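Local coordinates for basic membrane lipoprotein (Brucella melitensis biovar Abortus, PDB 3S99) that binds adenine and probably other purines such as guanine, and may be part of an ABC-type uptake system for them, at residues Ile32-Pro37 with Val69-Asp74; Lys88-Thr93 with Pro109-Glu114; Thr213-Ser218 with Phe233-Asp238; Ser126-Arg131 with Asp253-Tyr258. All blocks are in the same frame, centred on the assembly; numbering follows the deposited sequence.

Contact 1: Ile32-Pro37 with Val69-Asp74; sequences IYIGPP and VAEGAD
Val-69 meets Ile-32, Tyr-33 and Ile-34 where two parallel strands of a periplasmic-binding-protein-like domain, 27-32 and 61-66, run out into the loops beyond their C-terminal ends, the end of the parallel strands at which such folds bind their ligands. The backbone N of Val-69 gives a nearly straight hydrogen bond to Tyr-33 O (3.0 Å, 172° at the hydrogen), reaching the acceptor in the plane of its carbonyl and so prolonging the pairing of the two chains past the strands. The Val-69 side chain crosses that of Ile-32 at about a right angle. Ile-32 sends its CG2 branch, anti to the backbone N, against the branch point of the valine, with CG2 3.6 Å from Val-69 CB and near both valine methyls. Ile-79 and Ile-82 of helix 73-84 also pack on Ile-32. The carbonyl of Val-69 accepts a hydrogen bond from Tyr-97 OH and lies beside the end of Ile-34, a residue of the adenine pocket that touches the ligand. Next, Ala-70 uses its backbone N to bind Asp-74 OD2 at 2.9 Å, approaching from above the carboxylate plane and tying the loop to the first turn of the helix that follows Gly-72 at the N-cap. Beyond it, Glu-71 brings only its aliphatic part near the pocket residue: its CG lies 4.3 Å from Ile-34 CD1.

Contact 2: Lys88-Thr93 with Pro109-Glu114; sequences KLIFTT and PDVKFE
Phe-91 and Glu-114 lie side by side and point the same way, the aromatic ring running along the aliphatic part of the glutamate with ring and carboxylate planes 33° apart. Phe-91 CD1 comes within 3.3 Å of Glu-114 CB, and CE1 follows on to CG. Leu-89 CD1, on the same sheet face, meets Glu-114 CG from the other strand at 3.9 Å. The opposite face carries Ile-90 and Phe-113, again aligned alongside each other, and Val-111 CG1 sits over one face of the Phe-113 ring, toward its rim. Ile-90 has CG1 beside its backbone N (chi1 -61°) and a straight chain beyond, which carries CD1 to both Phe-113 CE1 (3.8 Å) and Val-111 CG1.

These orientations follow from a parallel pairing of strands 89-92 and 112-116, the two strands of a beta-alpha-beta unit whose crossover is helix 98-105. Four backbone bonds hold the register: Lys-112 N to Lys-88 O, Ile-90 N to Lys-112 O, Glu-114 N to Ile-90 O and Thr-92 N to Glu-114 O. Where the strands begin, a water donates to Lys-88 O and Asp-110 O, bridging the two chains.

The buried carboxylate of Glu-114 is satisfied by Arg-262 in a salt bridge and by hydrogen bonds with Tyr-258 and Trp-271. With the charge met at the far end, CB and CG pack as apolar groups against Leu-89 and Phe-91, while the arginine probably helps keep the acid ionised within the domain.

Contact 3: Thr213-Ser218 with Phe233-Asp238; sequences TQHTDS and FGQASD. With ADE (adenine), chain T.
No direct hydrogen bond joins Thr-213 and Gln-214 to Phe-233 and Gln-235, although strands 211-214 and 231-236 are parallel neighbours in a beta-alpha-beta unit built round helix 220-227. The strands part toward their C-terminal ends, and water fills in: one water accepts from Gln-214 N (2.7 Å) and lies 2.8 Å from Phe-233 O, while a second sits between Gln-214 OE1 and Phe-233 O. Gln-214 and Gln-235 meet through their aliphatic parts, Gln-214 CG lying 3.8 Å from Gln-235 CB with the amide planes 44° apart. NE2 of Gln-214 gives two hydrogen bonds, to Thr-216 O and, almost straight, to Ser-218 O (2.8 Å, 175°); both acceptors lie near the amide plane, which fixes how that group is turned. Gln-235 is bent at chi2 (62°), placing its NE2 over one face of the His-215 ring, whose NE2 is hydrogen-bonded to Glu-162. From there Gln-235 NE2 donates to a further water at 2.7 Å. That water accepts from adenine N6 as well and donates to Asp-217 OD1.

Asp-217, one of the adenine-binding residues, also brings OD1 to 2.7 Å from adenine N1. So short an approach between two usual acceptors suggests a shared proton, its place unsettled; the firmer link is the water at the exocyclic amine, held by Gln-235 from the second shell.

Contact 4: Ser126-Arg131 with Asp253-Tyr258; sequences SAYNAR and DEWGPY
Tyr-128 has CG between its backbone N and carbonyl carbon (chi1 67°), which raises the ring from strand 125-130 toward Trp-255 and Tyr-258; the latter answers with CG anti to its own N, extending its ring across the tyrosine on the strand. The three residues form a buried aromatic cluster. Tyr-128 turns its edge toward the face of Trp-255 in an offset edge-to-face pair, the centroid of its ring 5.6 Å from that of the tryptophan six-membered ring and the planes 81° apart. CD2 and CE2 of Tyr-128 do the touching, against CZ3 and CE3. Tyr-258 instead comes over one face of Tyr-128, its CE2 3.5 Å from Tyr-128 CG, with the ring planes inclined at 31°. The indole also reaches Ala-130, whose CB is 4.1 Å from Trp-255 CH2.

Both phenol groups have partners beyond the cluster: Tyr-128 OH is hydrogen-bonded to Tyr-259 OH, and Tyr-258 OH to Glu-114. The rings can therefore pack through carbon while their polar ends remain satisfied. Trp-255 stacks on His-46 of helix 42-57, the helix that also bears the adenine-binding Trp-42. The cluster thus fills the place where strand 125-130, flanked in its sheet by strands 112-116 and 275-278, meets the start of helix 256-268 and the side of helix 42-57.

Overall arrangement
Contacts 1, 2 and 4 all involve the parallel sheet 61-66, 27-32, 89-92, 112-116, 125-130, 275-278, whereas contact 3 belongs to the second, mixed sheet across the adenine. Contacts 1 and 2 join at Ile-32 O and Thr-93 OG1, 2.7 Å apart; contacts 2 and 4 join where Glu-114 OE1 lies 2.7 Å from Tyr-258 OH. Contact 3 is nested in the loop closed by contact 4, and Ala-236 O lies 2.9 Å from Asp-253 N. At the pocket, contacts 1 and 3 come together, Ile-34 CG2 being 3.7 Å from Asp-217 OD2. The Trp-255 side chain stands farther back, about 7 Å from the adenine.

Contact 1: Ile32-Pro37 with Val69-Asp74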
# COMPACT_ATOMS: atom_id res chain seq x y z
N ILE A 32 3.46 16.19 1.49
CA ILE A 32 2.10 16.37 0.98
C ILE A 32 1.32 15.06 1.18
O ILE A 32 1.74 14.01 0.67
CB ILE A 32 2.13 16.69 -0.52
CG1 ILE A 32 2.96 17.96 -0.78
CG2 ILE A 32 0.70 16.89 -1.03
CD1 ILE A 32 2.37 19.22 -0.17
N TYR A 33 0.20 15.11 1.92
CA TYR A 33 -0.60 13.93 2.17
C TYR A 33 -1.96 14.05 1.43
O TYR A 33 -2.54 15.10 1.39
CB TYR A 33 -0.91 13.74 3.66
CG TYR A 33 0.28 13.69 4.60
CD1 TYR A 33 1.48 13.07 4.24
CD2 TYR A 33 0.18 14.21 5.87
CE1 TYR A 33 2.57 13.02 5.13
CE2 TYR A 33 1.27 14.14 6.78
CZ TYR A 33 2.43 13.53 6.39
OH TYR A 33 3.48 13.48 7.26
N ILE A 34 -2.44 12.93 0.90
CA ILE A 34 -3.74 12.88 0.23
C ILE A 34 -4.88 12.82 1.27
O ILE A 34 -6.01 13.19 0.98
CB ILE A 34 -3.78 11.68 -0.75
CG1 ILE A 34 -5.05 11.71 -1.63
CG2 ILE A 34 -3.71 10.35 0.01
CD1 ILE A 34 -4.90 12.43 -2.90
N GLY A 35 -4.59 12.37 2.49
CA GLY A 35 -5.57 12.38 3.57
C GLY A 35 -5.02 13.01 4.84
O GLY A 35 -4.00 13.73 4.81
N PRO A 36 -5.70 12.76 5.98
CA PRO A 36 -5.25 13.23 7.26
C PRO A 36 -4.50 12.15 8.01
O PRO A 36 -4.83 10.99 7.87
CB PRO A 36 -6.57 13.55 7.99
CG PRO A 36 -7.57 12.68 7.41
CD PRO A 36 -7.03 12.14 6.10
N PRO A 37 -3.51 12.52 8.83
CA PRO A 37 -2.92 11.56 9.76
C PRO A 37 -3.99 10.80 10.59
O PRO A 37 -3.81 9.63 10.93
CB PRO A 37 -2.05 12.42 10.66
CG PRO A 37 -1.70 13.61 9.81
CD PRO A 37 -2.93 13.87 8.99
N VAL A 69 -4.68 16.94 0.39
CA VAL A 69 -4.34 17.63 -0.85
C VAL A 69 -4.82 16.76 -2.04
O VAL A 69 -4.30 15.66 -2.24
CB VAL A 69 -2.81 17.87 -0.95
CG1 VAL A 69 -2.42 18.50 -2.28
CG2 VAL A 69 -2.32 18.72 0.20
N ALA A 70 -5.80 17.24 -2.79
CA ALA A 70 -6.35 16.52 -3.95
C ALA A 70 -5.33 16.44 -5.09
O ALA A 70 -4.45 17.28 -5.18
CB ALA A 70 -7.61 17.17 -4.43
N GLU A 71 -5.47 15.44 -5.97
CA GLU A 71 -4.68 15.36 -7.21
C GLU A 71 -5.00 16.54 -8.13
O GLU A 71 -6.05 17.17 -8.01
CB GLU A 71 -4.99 14.09 -8.01
CG GLU A 71 -5.10 12.81 -7.21
CD GLU A 71 -5.57 11.63 -8.05
OE1 GLU A 71 -6.16 11.82 -9.14
OE2 GLU A 71 -5.34 10.49 -7.60
N GLY A 72 -4.08 16.83 -9.05
CA GLY A 72 -4.32 17.85 -10.06
C GLY A 72 -3.92 19.24 -9.58
O GLY A 72 -2.81 19.41 -9.09
N ALA A 73 -4.80 20.22 -9.77
CA ALA A 73 -4.45 21.64 -9.49
C ALA A 73 -4.05 21.88 -8.04
O ALA A 73 -3.08 22.58 -7.78
CB ALA A 73 -5.60 22.60 -9.89
N ASP A 74 -4.76 21.26 -7.10
CA ASP A 74 -4.46 21.38 -5.65
C ASP A 74 -3.06 20.88 -5.36
O ASP A 74 -2.28 21.58 -4.72
CB ASP A 74 -5.51 20.61 -4.83
CG ASP A 74 -5.42 20.87 -3.30
OD1 ASP A 74 -4.63 21.74 -2.84
OD2 ASP A 74 -6.15 20.15 -2.57

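Contact 2: Lys88-Thr93 with Pro109-Glu114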
# COMPACT_ATOMS: atom_id res chain seq x y z
N LYS A 88 13.64 22.01 0.89
CA LYS A 88 14.65 21.55 -0.07
C LYS A 88 14.55 20.03 -0.37
O LYS A 88 15.24 19.54 -1.26
CB LYS A 88 16.07 21.90 0.43
CG LYS A 88 16.47 23.37 0.38
CD LYS A 88 16.20 24.03 -0.98
CE LYS A 88 17.33 24.98 -1.44
NZ LYS A 88 17.40 26.26 -0.64
N LEU A 89 13.74 19.31 0.41
CA LEU A 89 13.38 17.93 0.14
C LEU A 89 11.89 17.81 0.38
O LEU A 89 11.39 18.18 1.45
CB LEU A 89 14.13 17.02 1.08
CG LEU A 89 13.84 15.52 1.02
CD1 LEU A 89 14.21 14.90 -0.36
CD2 LEU A 89 14.59 14.83 2.15
N ILE A 90 11.16 17.35 -0.63
CA ILE A 90 9.69 17.28 -0.55
C ILE A 90 9.21 15.88 -0.94
O ILE A 90 9.51 15.40 -2.06
CB ILE A 90 9.06 18.28 -1.51
CG1 ILE A 90 9.46 19.71 -1.14
CG2 ILE A 90 7.48 18.13 -1.53
CD1 ILE A 90 8.82 20.75 -2.07
N PHE A 91 8.46 15.24 -0.03
CA PHE A 91 7.89 13.91 -0.25
C PHE A 91 6.42 14.07 -0.63
O PHE A 91 5.64 14.68 0.11
CB PHE A 91 7.99 13.06 1.01
CG PHE A 91 9.40 12.69 1.39
CD1 PHE A 91 9.96 11.50 0.92
CD2 PHE A 91 10.14 13.49 2.22
CE1 PHE A 91 11.26 11.16 1.25
CE2 PHE A 91 11.44 13.13 2.58
CZ PHE A 91 11.99 11.96 2.09
N THR A 92 6.06 13.54 -1.80
CA THR A 92 4.68 13.57 -2.30
C THR A 92 4.13 12.16 -2.16
O THR A 92 4.63 11.22 -2.79
CB THR A 92 4.59 14.19 -3.71
OG1 THR A 92 5.44 13.50 -4.62
CG2 THR A 92 5.00 15.69 -3.65
N THR A 93 3.19 11.98 -1.23
CA THR A 93 2.94 10.63 -0.66
C THR A 93 1.74 9.87 -1.21
O THR A 93 1.18 9.00 -0.55
CB THR A 93 2.89 10.67 0.89
OG1 THR A 93 1.75 11.44 1.32
CG2 THR A 93 4.18 11.30 1.49
N PRO A 109 14.94 23.59 -9.48
CA PRO A 109 16.10 22.74 -9.62
C PRO A 109 16.92 22.60 -8.33
O PRO A 109 17.67 21.64 -8.21
CB PRO A 109 16.93 23.42 -10.73
CG PRO A 109 16.49 24.88 -10.67
CD PRO A 109 15.03 24.81 -10.32
N ASP A 110 16.79 23.49 -7.36
CA ASP A 110 17.57 23.29 -6.12
C ASP A 110 16.79 22.46 -5.09
O ASP A 110 17.28 22.23 -3.97
CB ASP A 110 18.01 24.60 -5.47
CG ASP A 110 18.77 25.54 -6.42
OD1 ASP A 110 19.47 25.10 -7.38
OD2 ASP A 110 18.67 26.76 -6.16
N VAL A 111 15.56 22.04 -5.44
CA VAL A 111 14.76 21.22 -4.50
C VAL A 111 14.82 19.76 -4.96
O VAL A 111 14.89 19.48 -6.14
CB VAL A 111 13.30 21.71 -4.41
CG1 VAL A 111 12.44 20.77 -3.47
CG2 VAL A 111 13.25 23.18 -3.96
N LYS A 112 14.81 18.83 -4.02
CA LYS A 112 14.78 17.41 -4.35
C LYS A 112 13.39 16.90 -4.01
O LYS A 112 12.89 17.21 -2.92
CB LYS A 112 15.80 16.62 -3.53
CG LYS A 112 17.26 17.06 -3.57
CD LYS A 112 17.75 17.41 -4.90
CE LYS A 112 19.30 17.44 -4.91
NZ LYS A 112 19.84 18.70 -4.39
N PHE A 113 12.81 16.10 -4.90
CA PHE A 113 11.44 15.61 -4.81
C PHE A 113 11.46 14.09 -4.70
O PHE A 113 12.26 13.46 -5.33
CB PHE A 113 10.65 16.03 -6.03
CG PHE A 113 10.43 17.51 -6.11
CD1 PHE A 113 9.30 18.10 -5.52
CD2 PHE A 113 11.36 18.33 -6.71
CE1 PHE A 113 9.10 19.48 -5.60
CE2 PHE A 113 11.16 19.69 -6.78
CZ PHE A 113 10.03 20.26 -6.20
N GLU A 114 10.59 13.52 -3.87
CA GLU A 114 10.52 12.06 -3.65
C GLU A 114 9.04 11.71 -3.78
O GLU A 114 8.22 12.18 -2.97
CB GLU A 114 10.99 11.71 -2.26
CG GLU A 114 12.48 11.86 -1.99
CD GLU A 114 13.30 10.65 -2.43
OE1 GLU A 114 12.72 9.56 -2.63
OE2 GLU A 114 14.53 10.80 -2.57
O HOH W 1 17.89 20.27 -2.18

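Contact 3: Thr213-Ser218 with Phe233-Asp238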
# COMPACT_ATOMS: atom_id res chain seq x y z
N THR A 213 -11.11 -6.88 3.70
CA THR A 213 -9.82 -6.31 3.42
C THR A 213 -10.01 -5.14 2.48
O THR A 213 -11.05 -5.04 1.79
CB THR A 213 -8.90 -7.37 2.75
OG1 THR A 213 -7.55 -6.90 2.75
CG2 THR A 213 -9.35 -7.63 1.36
N GLN A 214 -9.00 -4.30 2.39
CA GLN A 214 -9.14 -3.02 1.66
C GLN A 214 -7.87 -2.51 1.02
O GLN A 214 -6.78 -2.86 1.44
CB GLN A 214 -9.65 -1.93 2.60
CG GLN A 214 -8.57 -1.40 3.53
CD GLN A 214 -9.11 -0.57 4.63
OE1 GLN A 214 -10.03 -1.00 5.36
NE2 GLN A 214 -8.54 0.62 4.82
N HIS A 215 -8.04 -1.65 0.00
CA HIS A 215 -6.95 -0.81 -0.50
C HIS A 215 -7.26 0.68 -0.39
O HIS A 215 -6.72 1.51 -1.13
CB HIS A 215 -6.62 -1.18 -1.93
CG HIS A 215 -5.20 -0.94 -2.32
ND1 HIS A 215 -4.43 -1.89 -2.96
CD2 HIS A 215 -4.42 0.17 -2.22
CE1 HIS A 215 -3.23 -1.39 -3.21
NE2 HIS A 215 -3.20 -0.13 -2.79
N THR A 216 -8.15 1.02 0.54
CA THR A 216 -8.40 2.41 0.93
C THR A 216 -7.62 2.72 2.22
O THR A 216 -7.00 1.83 2.83
CB THR A 216 -9.89 2.62 1.11
OG1 THR A 216 -10.38 1.70 2.11
CG2 THR A 216 -10.63 2.42 -0.26
N ASP A 217 -7.64 3.99 2.63
CA ASP A 217 -6.65 4.55 3.56
C ASP A 217 -7.02 4.52 5.04
O ASP A 217 -6.15 4.69 5.90
CB ASP A 217 -6.34 6.00 3.15
CG ASP A 217 -5.56 6.09 1.82
OD1 ASP A 217 -5.20 5.01 1.26
OD2 ASP A 217 -5.28 7.25 1.36
N SER A 218 -8.30 4.33 5.35
CA SER A 218 -8.77 4.62 6.70
C SER A 218 -9.13 3.38 7.49
O SER A 218 -9.24 2.28 6.94
CB SER A 218 -9.98 5.58 6.69
OG SER A 218 -11.17 4.84 6.59
N PHE A 233 -8.23 -7.46 7.69
CA PHE A 233 -6.81 -7.07 7.64
C PHE A 233 -6.68 -5.55 7.71
O PHE A 233 -7.41 -4.83 7.04
CB PHE A 233 -6.14 -7.63 6.38
CG PHE A 233 -6.24 -9.16 6.27
CD1 PHE A 233 -5.35 -9.97 6.96
CD2 PHE A 233 -7.22 -9.75 5.49
CE1 PHE A 233 -5.44 -11.39 6.88
CE2 PHE A 233 -7.30 -11.14 5.37
CZ PHE A 233 -6.44 -11.96 6.07
N GLY A 234 -5.74 -5.07 8.51
CA GLY A 234 -5.39 -3.66 8.47
C GLY A 234 -4.57 -3.32 7.25
O GLY A 234 -3.98 -4.19 6.61
N GLN A 235 -4.52 -2.02 6.95
CA GLN A 235 -3.91 -1.51 5.75
C GLN A 235 -2.96 -0.39 6.07
O GLN A 235 -3.38 0.59 6.69
CB GLN A 235 -5.02 -0.97 4.83
CG GLN A 235 -4.57 -0.26 3.52
CD GLN A 235 -3.81 -1.11 2.53
OE1 GLN A 235 -3.53 -2.32 2.76
NE2 GLN A 235 -3.47 -0.50 1.40
N ALA A 236 -1.71 -0.52 5.64
CA ALA A 236 -0.69 0.51 5.75
C ALA A 236 -0.11 0.53 7.15
O ALA A 236 1.12 0.58 7.33
CB ALA A 236 -1.27 1.92 5.38
N SER A 237 -1.03 0.59 8.12
CA SER A 237 -0.70 0.62 9.54
C SER A 237 -1.21 -0.61 10.23
O SER A 237 -2.19 -1.21 9.78
CB SER A 237 -1.39 1.82 10.20
OG SER A 237 -0.75 2.09 11.45
N ASP A 238 -0.60 -0.96 11.36
CA ASP A 238 -1.18 -1.98 12.24
C ASP A 238 -2.40 -1.35 12.90
O ASP A 238 -2.26 -0.47 13.72
CB ASP A 238 -0.15 -2.48 13.28
CG ASP A 238 -0.71 -3.60 14.16
OD1 ASP A 238 -1.92 -3.91 14.05
OD2 ASP A 238 0.07 -4.15 14.99
N9 ADE T . -0.86 6.08 -3.61
C8 ADE T . -0.42 4.79 -3.84
N7 ADE T . -0.93 3.89 -3.04
C5 ADE T . -1.76 4.69 -2.25
C6 ADE T . -2.58 4.33 -1.22
N6 ADE T . -2.59 3.03 -0.88
N1 ADE T . -3.30 5.31 -0.59
C2 ADE T . -3.18 6.58 -1.02
N3 ADE T . -2.42 7.05 -2.01
C4 ADE T . -1.74 6.03 -2.57
O HOH W 2 -7.09 -4.72 4.23
O HOH W 3 -9.98 -3.89 5.90
O HOH W 4 -4.05 2.15 1.36

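Contact 4: Ser126-Arg131 with Asp253-Tyr258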
# COMPACT_ATOMS: atom_id res chain seq x y z
N SER A 126 13.09 11.51 -7.35
CA SER A 126 13.14 10.10 -7.13
C SER A 126 11.72 9.56 -6.98
O SER A 126 10.77 10.30 -6.71
CB SER A 126 13.97 9.77 -5.87
OG SER A 126 15.33 10.07 -6.06
N ALA A 127 11.61 8.25 -7.17
CA ALA A 127 10.36 7.53 -7.08
C ALA A 127 10.59 6.37 -6.17
O ALA A 127 11.47 5.53 -6.38
CB ALA A 127 9.89 7.02 -8.48
N TYR A 128 9.74 6.26 -5.17
CA TYR A 128 9.87 5.20 -4.22
C TYR A 128 8.58 4.42 -4.12
O TYR A 128 7.53 4.94 -3.72
CB TYR A 128 10.41 5.75 -2.90
CG TYR A 128 9.48 6.71 -2.12
CD1 TYR A 128 9.39 8.05 -2.43
CD2 TYR A 128 8.69 6.24 -1.06
CE1 TYR A 128 8.56 8.91 -1.72
CE2 TYR A 128 7.86 7.07 -0.36
CZ TYR A 128 7.81 8.42 -0.68
OH TYR A 128 7.00 9.27 0.03
N ASN A 129 8.68 3.15 -4.52
CA ASN A 129 7.54 2.24 -4.57
C ASN A 129 7.77 1.02 -3.66
O ASN A 129 8.91 0.62 -3.43
CB ASN A 129 7.32 1.83 -6.05
CG ASN A 129 5.94 1.24 -6.30
OD1 ASN A 129 5.11 1.27 -5.40
ND2 ASN A 129 5.70 0.72 -7.53
N ALA A 130 6.69 0.46 -3.11
CA ALA A 130 6.76 -0.71 -2.23
C ALA A 130 6.00 -1.83 -2.87
O ALA A 130 4.92 -1.60 -3.42
CB ALA A 130 6.16 -0.41 -0.85
N ARG A 131 6.52 -3.05 -2.76
CA ARG A 131 5.81 -4.23 -3.25
C ARG A 131 4.72 -4.65 -2.25
O ARG A 131 4.82 -5.73 -1.64
CB ARG A 131 6.78 -5.39 -3.45
CG ARG A 131 7.87 -5.11 -4.46
CD ARG A 131 8.68 -6.36 -4.79
NE ARG A 131 9.79 -6.03 -5.68
CZ ARG A 131 9.75 -5.98 -7.01
NH1 ARG A 131 8.65 -6.31 -7.67
NH2 ARG A 131 10.83 -5.61 -7.70
N ASP A 253 3.59 -0.47 6.13
CA ASP A 253 4.49 0.26 5.24
C ASP A 253 5.54 0.89 6.12
O ASP A 253 5.19 1.73 6.96
CB ASP A 253 3.72 1.37 4.52
CG ASP A 253 2.61 0.84 3.65
OD1 ASP A 253 2.68 -0.34 3.25
OD2 ASP A 253 1.70 1.61 3.31
N GLU A 254 6.82 0.54 5.93
CA GLU A 254 7.87 1.11 6.80
C GLU A 254 8.67 2.22 6.09
O GLU A 254 9.74 2.00 5.56
CB GLU A 254 8.78 0.01 7.34
CG GLU A 254 8.10 -0.95 8.34
CD GLU A 254 7.75 -0.29 9.69
OE1 GLU A 254 8.40 0.70 10.13
OE2 GLU A 254 6.77 -0.76 10.30
N TRP A 255 8.15 3.44 6.10
CA TRP A 255 8.79 4.50 5.35
C TRP A 255 9.94 5.16 6.09
O TRP A 255 10.78 5.82 5.49
CB TRP A 255 7.78 5.56 4.96
CG TRP A 255 6.50 5.07 4.32
CD1 TRP A 255 5.25 5.14 4.85
CD2 TRP A 255 6.34 4.49 3.01
NE1 TRP A 255 4.32 4.67 3.95
CE2 TRP A 255 4.97 4.24 2.83
CE3 TRP A 255 7.23 4.12 1.99
CZ2 TRP A 255 4.47 3.69 1.66
CZ3 TRP A 255 6.74 3.57 0.86
CH2 TRP A 255 5.38 3.35 0.69
N GLY A 256 9.99 5.00 7.41
CA GLY A 256 10.90 5.81 8.24
C GLY A 256 12.37 5.71 7.90
O GLY A 256 13.03 6.72 7.73
N PRO A 257 12.90 4.48 7.82
CA PRO A 257 14.31 4.35 7.46
C PRO A 257 14.64 4.96 6.11
O PRO A 257 15.68 5.58 5.95
CB PRO A 257 14.54 2.83 7.48
CG PRO A 257 13.51 2.33 8.57
CD PRO A 257 12.30 3.20 8.28
N TYR A 258 13.72 4.85 5.15
CA TYR A 258 13.92 5.43 3.83
C TYR A 258 13.95 6.96 3.91
O TYR A 258 14.85 7.61 3.37
CB TYR A 258 12.81 4.95 2.85
CG TYR A 258 13.00 5.53 1.46
CD1 TYR A 258 14.01 5.05 0.63
CD2 TYR A 258 12.22 6.57 0.99
CE1 TYR A 258 14.24 5.57 -0.62
CE2 TYR A 258 12.44 7.12 -0.30
CZ TYR A 258 13.47 6.62 -1.08
OH TYR A 258 13.73 7.10 -2.34